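Local coordinates for protein hydrogenase maturation factor (Thermoanaerobacter tengcongensis, PDB 3VTI) that probably converts a carbamoyl group received from its partner HypF into a nitrile by ATP-dependent dehydration, for the maturation of [NiFe]-hydrogenases, at residues Arg202-Tyr210 / Gly297-Pro305. Sequence-based numbering, arbitrary orientation.
Sequences RGGVAEVLY and GTSRIVDRP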
loop_
_atom_site.group_PDB
_atom_site.type_symbol
_atom_site.label_atom_id
_atom_site.label_comp_id
_atom_site.label_asym_id
_atom_site.label_seq_id
_atom_site.Cartn_x
_atom_site.Cartn_y
_atom_site.Cartn_z
ATOM N N ARG C 202 -7.231 -5.677 15.031
ATOM C CA ARG C 202 -5.826 -5.556 15.431
ATOM C C ARG C 202 -5.602 -5.525 16.948
ATOM O O ARG C 202 -5.873 -4.508 17.599
ATOM C CB ARG C 202 -5.188 -4.312 14.791
ATOM C CG ARG C 202 -3.704 -4.112 15.169
ATOM C CD ARG C 202 -2.745 -4.587 14.049
ATOM N NE ARG C 202 -1.323 -4.504 14.436
ATOM C CZ ARG C 202 -0.656 -3.375 14.712
ATOM N NH1 ARG C 202 -1.267 -2.188 14.677
ATOM N NH2 ARG C 202 0.632 -3.432 15.047
ATOM N N GLY C 203 -5.087 -6.627 17.493
ATOM C CA GLY C 203 -4.825 -6.743 18.930
ATOM C C GLY C 203 -5.828 -7.620 19.661
ATOM O O GLY C 203 -5.709 -7.844 20.861
ATOM N N GLY C 204 -6.837 -8.100 18.938
ATOM C CA GLY C 204 -7.851 -9.006 19.490
ATOM C C GLY C 204 -8.748 -8.467 20.590
ATOM O O GLY C 204 -8.905 -7.258 20.763
ATOM N N VAL C 205 -9.344 -9.391 21.332
ATOM C CA VAL C 205 -10.271 -9.068 22.416
ATOM C C VAL C 205 -9.575 -8.293 23.534
ATOM O O VAL C 205 -10.122 -7.316 24.058
ATOM C CB VAL C 205 -10.943 -10.347 22.972
ATOM C CG1 VAL C 205 -11.791 -10.040 24.210
ATOM C CG2 VAL C 205 -11.790 -11.019 21.887
ATOM N N ALA C 206 -8.355 -8.715 23.872
ATOM C CA ALA C 206 -7.553 -8.067 24.913
ATOM C C ALA C 206 -7.495 -6.551 24.732
ATOM O O ALA C 206 -7.761 -5.795 25.671
ATOM C CB ALA C 206 -6.154 -8.662 24.950
ATOM N N GLU C 207 -7.174 -6.126 23.510
ATOM C CA GLU C 207 -6.970 -4.718 23.184
ATOM C C GLU C 207 -8.259 -3.908 23.317
ATOM O O GLU C 207 -8.247 -2.817 23.888
ATOM C CB GLU C 207 -6.355 -4.587 21.793
ATOM C CG GLU C 207 -5.993 -3.176 21.361
ATOM C CD GLU C 207 -4.909 -2.535 22.211
ATOM O OE1 GLU C 207 -3.948 -3.225 22.641
ATOM O OE2 GLU C 207 -5.018 -1.313 22.451
ATOM N N VAL C 208 -9.361 -4.457 22.811
ATOM C CA VAL C 208 -10.679 -3.866 22.992
ATOM C C VAL C 208 -10.993 -3.600 24.480
ATOM O O VAL C 208 -11.387 -2.488 24.844
ATOM C CB VAL C 208 -11.790 -4.760 22.357
ATOM C CG1 VAL C 208 -13.197 -4.345 22.849
ATOM C CG2 VAL C 208 -11.714 -4.734 20.838
ATOM N N LEU C 209 -10.810 -4.609 25.334
ATOM C CA LEU C 209 -11.129 -4.479 26.752
ATOM C C LEU C 209 -10.326 -3.347 27.381
ATOM O O LEU C 209 -10.863 -2.565 28.164
ATOM C CB LEU C 209 -10.908 -5.800 27.505
ATOM C CG LEU C 209 -11.678 -7.061 27.066
ATOM C CD1 LEU C 209 -11.244 -8.280 27.872
ATOM C CD2 LEU C 209 -13.205 -6.896 27.129
ATOM N N TYR C 210 -9.046 -3.257 27.022
ATOM C CA TYR C 210 -8.168 -2.186 27.489
ATOM C C TYR C 210 -8.616 -0.823 26.984
ATOM O O TYR C 210 -8.500 0.173 27.701
ATOM C CB TYR C 210 -6.717 -2.442 27.067
ATOM C CG TYR C 210 -5.922 -3.224 28.085
ATOM C CD1 TYR C 210 -5.315 -2.586 29.167
ATOM C CD2 TYR C 210 -5.785 -4.601 27.977
ATOM C CE1 TYR C 210 -4.586 -3.298 30.112
ATOM C CE2 TYR C 210 -5.053 -5.328 28.920
ATOM C CZ TYR C 210 -4.458 -4.671 29.982
ATOM O OH TYR C 210 -3.742 -5.391 30.915
ATOM N N GLY C 297 -11.426 -19.640 40.725
ATOM C CA GLY C 297 -11.300 -18.252 41.173
ATOM C C GLY C 297 -9.873 -17.749 41.313
ATOM O O GLY C 297 -9.537 -17.107 42.310
ATOM N N THR C 298 -9.041 -18.037 40.311
ATOM C CA THR C 298 -7.656 -17.573 40.284
ATOM C C THR C 298 -7.517 -16.411 39.310
ATOM O O THR C 298 -7.475 -16.595 38.095
ATOM C CB THR C 298 -6.686 -18.706 39.916
ATOM O OG1 THR C 298 -6.845 -19.779 40.849
ATOM C CG2 THR C 298 -5.235 -18.224 39.942
ATOM N N SER C 299 -7.443 -15.210 39.866
ATOM C CA SER C 299 -7.415 -13.991 39.077
ATOM C C SER C 299 -5.994 -13.631 38.625
ATOM O O SER C 299 -5.030 -13.801 39.376
ATOM C CB SER C 299 -8.027 -12.851 39.892
ATOM O OG SER C 299 -8.377 -11.761 39.066
ATOM N N ARG C 300 -5.875 -13.157 37.387
ATOM C CA ARG C 300 -4.624 -12.591 36.876
ATOM C C ARG C 300 -4.916 -11.509 35.834
ATOM O O ARG C 300 -5.954 -11.544 35.166
ATOM C CB ARG C 300 -3.698 -13.674 36.301
ATOM C CG ARG C 300 -4.276 -14.433 35.119
ATOM C CD ARG C 300 -3.220 -15.241 34.384
ATOM N NE ARG C 300 -3.720 -15.690 33.084
ATOM C CZ ARG C 300 -3.493 -15.066 31.928
ATOM N NH1 ARG C 300 -2.756 -13.958 31.890
ATOM N NH2 ARG C 300 -4.002 -15.557 30.802
ATOM N N ILE C 301 -4.009 -10.542 35.715
ATOM C CA ILE C 301 -4.158 -9.461 34.737
ATOM C C ILE C 301 -3.988 -9.988 33.316
ATOM O O ILE C 301 -3.161 -10.868 33.057
ATOM C CB ILE C 301 -3.179 -8.266 34.988
ATOM C CG1 ILE C 301 -1.708 -8.709 34.949
ATOM C CG2 ILE C 301 -3.497 -7.560 36.301
ATOM C CD1 ILE C 301 -0.991 -8.414 33.631
ATOM N N VAL C 302 -4.794 -9.460 32.405
ATOM C CA VAL C 302 -4.646 -9.767 30.997
ATOM C C VAL C 302 -3.498 -8.917 30.472
ATOM O O VAL C 302 -3.477 -7.706 30.678
ATOM C CB VAL C 302 -5.945 -9.473 30.218
ATOM C CG1 VAL C 302 -5.756 -9.737 28.731
ATOM C CG2 VAL C 302 -7.102 -10.306 30.779
ATOM N N ASP C 303 -2.531 -9.560 29.823
ATOM C CA ASP C 303 -1.378 -8.861 29.264
ATOM C C ASP C 303 -1.747 -8.164 27.960
ATOM O O ASP C 303 -2.575 -8.667 27.198
ATOM C CB ASP C 303 -0.218 -9.836 29.051
ATOM C CG ASP C 303 0.298 -10.427 30.364
ATOM O OD1 ASP C 303 0.916 -9.687 31.162
ATOM O OD2 ASP C 303 0.084 -11.635 30.600
ATOM N N ARG C 304 -1.146 -7.000 27.716
ATOM C CA ARG C 304 -1.407 -6.244 26.490
ATOM C C ARG C 304 -0.489 -6.669 25.325
ATOM O O ARG C 304 0.725 -6.768 25.509
ATOM C CB ARG C 304 -1.307 -4.736 26.754
ATOM C CG ARG C 304 -1.901 -3.884 25.640
ATOM C CD ARG C 304 -1.583 -2.409 25.796
ATOM N NE ARG C 304 -2.624 -1.691 26.534
ATOM C CZ ARG C 304 -2.832 -0.375 26.455
ATOM N NH1 ARG C 304 -2.071 0.382 25.664
ATOM N NH2 ARG C 304 -3.802 0.191 27.167
ATOM N N PRO C 305 -1.073 -6.930 24.130
ATOM C CA PRO C 305 -0.333 -7.324 22.906
ATOM C C PRO C 305 0.830 -6.389 22.532
ATOM O O PRO C 305 1.998 -6.794 22.479
ATOM C CB PRO C 305 -1.408 -7.278 21.806
ATOM C CG PRO C 305 -2.699 -7.490 22.512
ATOM C CD PRO C 305 -2.537 -6.951 23.916
#
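Gly203 and Pro305 bring the two backbones to 6.0 Å between their CA atoms, with Ala206 and Arg304 the next pair along, where the extended chain that leaves strand 299-301 passes over the first turns of helix 204-216. Tyr210 makes the one hydrogen bond between the segments: its OH donates to the carbonyl O of Val302, which lies at the edge of the phenol ring, near its plane. The modelled separation is very short and is not precise at this resolution. The same ring packs through CE2 on Val302 CB, and Val290 of strand 290-293 also touches Tyr210. Arg304 reaches the ring from over one face. Its chain leaves with CG anti to the backbone N (chi1 -165°) and bends at chi3, which lays NE over that face and places NH2 3.7 Å from Tyr210 CD1. The guanidinium stands nearly upright on the ring, the planes 82° apart, and presents an edge to it, so this is not a flat stack. Glu207 approaches the stem of Arg304, with OE1 3.7 Å from Arg304 CG. That oxygen sits off to one side of the plane of the guanidinium, 4.4 Å from Arg304 NE, so any attraction is probably one of charge alone, with no N-H directed at the oxygen. Nearer the helix start, the small Ala206 side chain meets Val302 CG1 at 4.0 Å and Pro305 CD at 4.1 Å, and His246 touches both Ala206 and Pro305. The Pro305 ring also rests on the backbone of Gly203, its CG 3.5 Å from Gly203 O. The contact lays the C-terminal tail, continuing from the outermost strand, within this chain, of the mixed sheet, across a helix packed on that sheet in the AIR synthase-related C-terminal domain, part of HypE's PurM-like fold.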